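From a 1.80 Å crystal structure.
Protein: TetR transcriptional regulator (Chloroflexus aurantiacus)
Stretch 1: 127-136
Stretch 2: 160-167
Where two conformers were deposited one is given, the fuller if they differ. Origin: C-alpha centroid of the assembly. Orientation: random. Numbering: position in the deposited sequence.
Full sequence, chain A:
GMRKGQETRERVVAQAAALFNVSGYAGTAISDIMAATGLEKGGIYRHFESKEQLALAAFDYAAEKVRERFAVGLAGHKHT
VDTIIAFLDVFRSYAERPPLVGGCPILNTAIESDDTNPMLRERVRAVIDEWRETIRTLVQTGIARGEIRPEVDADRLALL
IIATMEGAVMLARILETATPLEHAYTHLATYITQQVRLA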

# COMPACT_ATOMS: atom_id res chain seq x y z
N VAL A 127 9.97 8.73 7.41
CA VAL A 127 9.33 9.52 6.34
C VAL A 127 7.87 9.80 6.65
O VAL A 127 7.43 10.96 6.53
CB VAL A 127 9.50 8.96 4.92
CG1 VAL A 127 8.62 9.79 3.91
CG2 VAL A 127 11.00 8.97 4.53
N ILE A 128 7.13 8.77 7.05
CA ILE A 128 5.72 8.93 7.43
C ILE A 128 5.63 9.95 8.58
O ILE A 128 4.76 10.80 8.58
CB ILE A 128 5.09 7.60 7.80
CG1 ILE A 128 4.98 6.70 6.53
CG2 ILE A 128 3.73 7.78 8.47
CD1 ILE A 128 4.82 5.26 6.85
N ASP A 129 6.54 9.88 9.55
CA ASP A 129 6.55 10.85 10.65
C ASP A 129 6.85 12.27 10.21
O ASP A 129 6.34 13.21 10.80
CB ASP A 129 7.43 10.38 11.81
CG ASP A 129 6.80 9.22 12.58
OD1 ASP A 129 5.61 8.92 12.37
OD2 ASP A 129 7.50 8.57 13.38
N GLU A 130 7.64 12.45 9.16
CA GLU A 130 7.87 13.81 8.61
C GLU A 130 6.57 14.35 8.04
O GLU A 130 6.21 15.51 8.27
CB GLU A 130 8.89 13.84 7.47
CG GLU A 130 10.27 13.34 7.75
CD GLU A 130 11.12 13.45 6.49
OE1 GLU A 130 11.55 12.41 5.96
OE2 GLU A 130 11.29 14.59 5.99
N TRP A 131 5.86 13.52 7.24
CA TRP A 131 4.55 13.93 6.68
C TRP A 131 3.56 14.30 7.79
O TRP A 131 2.85 15.28 7.71
CB TRP A 131 3.94 12.80 5.81
CG TRP A 131 4.74 12.45 4.59
CD1 TRP A 131 5.66 13.23 3.94
CD2 TRP A 131 4.61 11.26 3.81
NE1 TRP A 131 6.15 12.58 2.85
CE2 TRP A 131 5.51 11.37 2.72
CE3 TRP A 131 3.82 10.11 3.91
CZ2 TRP A 131 5.66 10.37 1.77
CZ3 TRP A 131 3.99 9.10 2.97
CH2 TRP A 131 4.91 9.25 1.90
N ARG A 132 3.49 13.47 8.82
CA ARG A 132 2.63 13.74 9.95
C ARG A 132 2.99 15.07 10.65
O ARG A 132 2.09 15.86 11.00
CB ARG A 132 2.73 12.58 10.96
CG ARG A 132 2.12 11.32 10.49
CD ARG A 132 2.47 10.14 11.35
NE ARG A 132 1.73 10.10 12.60
CZ ARG A 132 1.94 9.20 13.56
NH1 ARG A 132 2.88 8.25 13.42
NH2 ARG A 132 1.19 9.22 14.64
N GLU A 133 4.28 15.29 10.87
CA GLU A 133 4.73 16.56 11.46
C GLU A 133 4.35 17.76 10.56
O GLU A 133 3.94 18.80 11.07
CB GLU A 133 6.23 16.55 11.73
CG GLU A 133 6.74 17.75 12.56
CD GLU A 133 6.42 17.65 14.08
OE1 GLU A 133 5.23 17.62 14.48
OE2 GLU A 133 7.39 17.61 14.89
N THR A 134 4.53 17.62 9.25
CA THR A 134 4.15 18.66 8.26
C THR A 134 2.69 19.05 8.36
O THR A 134 2.34 20.23 8.46
CB THR A 134 4.50 18.21 6.82
OG1 THR A 134 5.92 18.20 6.72
CG2 THR A 134 3.94 19.19 5.73
N ILE A 135 1.84 18.05 8.35
CA ILE A 135 0.41 18.25 8.43
C ILE A 135 0.03 18.81 9.83
O ILE A 135 -0.77 19.72 9.92
CB ILE A 135 -0.33 16.94 8.00
CG1 ILE A 135 0.03 16.59 6.55
CG2 ILE A 135 -1.86 17.06 8.16
CD1 ILE A 135 -0.42 15.20 6.07
N ARG A 136 0.63 18.31 10.92
CA ARG A 136 0.33 18.84 12.24
C ARG A 136 0.70 20.33 12.34
O ARG A 136 -0.04 21.13 12.91
CB ARG A 136 1.02 18.03 13.34
CG ARG A 136 0.43 16.62 13.52
CD ARG A 136 0.95 15.93 14.80
NE ARG A 136 2.40 15.93 14.90
CZ ARG A 136 3.18 14.90 14.59
NH1 ARG A 136 2.66 13.78 14.16
NH2 ARG A 136 4.48 15.00 14.73
N LEU A 160 -5.23 9.90 8.12
CA LEU A 160 -6.28 9.64 7.11
C LEU A 160 -5.79 9.99 5.69
O LEU A 160 -5.95 9.19 4.74
CB LEU A 160 -7.52 10.45 7.43
CG LEU A 160 -8.64 10.41 6.38
CD1 LEU A 160 -9.24 8.99 6.32
CD2 LEU A 160 -9.71 11.46 6.78
N ILE A 161 -5.22 11.19 5.56
CA ILE A 161 -4.67 11.67 4.30
C ILE A 161 -3.62 10.70 3.76
O ILE A 161 -3.70 10.31 2.62
CB ILE A 161 -4.01 13.05 4.46
CG1 ILE A 161 -5.08 14.13 4.53
CG2 ILE A 161 -3.03 13.30 3.30
CD1 ILE A 161 -4.52 15.52 5.04
N ILE A 162 -2.65 10.32 4.58
CA ILE A 162 -1.59 9.42 4.12
C ILE A 162 -2.10 8.05 3.68
O ILE A 162 -1.71 7.54 2.62
CB ILE A 162 -0.47 9.25 5.18
CG1 ILE A 162 0.18 10.60 5.42
CG2 ILE A 162 0.57 8.18 4.75
CD1 ILE A 162 1.04 10.65 6.76
N ALA A 163 -3.00 7.49 4.48
CA ALA A 163 -3.62 6.18 4.19
C ALA A 163 -4.37 6.29 2.87
O ALA A 163 -4.19 5.44 1.97
CB ALA A 163 -4.61 5.75 5.30
N THR A 164 -5.21 7.30 2.74
CA THR A 164 -6.04 7.43 1.53
C THR A 164 -5.23 7.58 0.27
O THR A 164 -5.51 6.88 -0.75
CB THR A 164 -6.99 8.62 1.67
OG1 THR A 164 -7.77 8.43 2.87
CG2 THR A 164 -7.95 8.71 0.45
N MSE A 165 -4.28 8.49 0.31
CA MSE A 165 -3.50 8.82 -0.88
C MSE A 165 -2.57 7.67 -1.25
O MSE A 165 -2.48 7.31 -2.43
CB MSE A 165 -2.75 10.16 -0.72
CG MSE A 165 -3.64 11.39 -0.60
SE MSE A 165 -5.23 11.51 -1.76
CE MSE A 165 -4.37 11.68 -3.50
N GLU A 166 -1.93 7.02 -0.28
CA GLU A 166 -1.05 5.91 -0.58
C GLU A 166 -1.84 4.71 -1.09
O GLU A 166 -1.38 4.05 -2.03
CB GLU A 166 -0.20 5.50 0.64
CG GLU A 166 0.91 6.45 0.97
CD GLU A 166 2.08 6.40 0.02
OE1 GLU A 166 1.91 6.12 -1.19
OE2 GLU A 166 3.19 6.65 0.50
N GLY A 167 -3.00 4.42 -0.49
CA GLY A 167 -3.90 3.37 -1.02
C GLY A 167 -4.36 3.63 -2.47
O GLY A 167 -4.41 2.74 -3.33

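What lets Ile162 reach so many partners? Its CA-to-CB bond points toward the other helix, and with chi1 m and chi2 t the chain is extended, carrying CD1 into the space between two helices whose axes come no closer than 10.8 Å. There Ile162 CD1 lies 3.7 Å from Trp131 CB, 3.9 Å from Arg132 CG and 4.3 Å from Ile128 CG2, so a single methyl meets residues on adjacent turns.

How does Trp131 share this space? Its chi1 of -63° and chi2 of -22° place Ile162 CG2 and Glu166 OE2 at the ring edge, near its plane. Trp131 CH2 stands 3.4 Å from Glu166 OE2, an oxygen buried here without a polar partner anywhere in the model. Glu166, m at both chi1 and chi2, is folded rather than extended.

How do Ile135 and Ile161 meet? Their CA atoms are 9.3 Å apart, yet both CA-to-CB bonds point toward the other helix and both side chains adopt m, t, so Ile135 CD1 comes within 4.2 Å of Ile161 CD1.

Where does the charge of Arg132 go? Its CA-to-CB bond runs sideways, and CG packs against Ile162 while chi3 turns to p. The guanidinium salt-bridges Asp129 within its own helix, Arg132 NH1 to Asp129 OD1 at 3.0 Å, through a weak hydrogen bond. No hydrogen bond crosses between the helices.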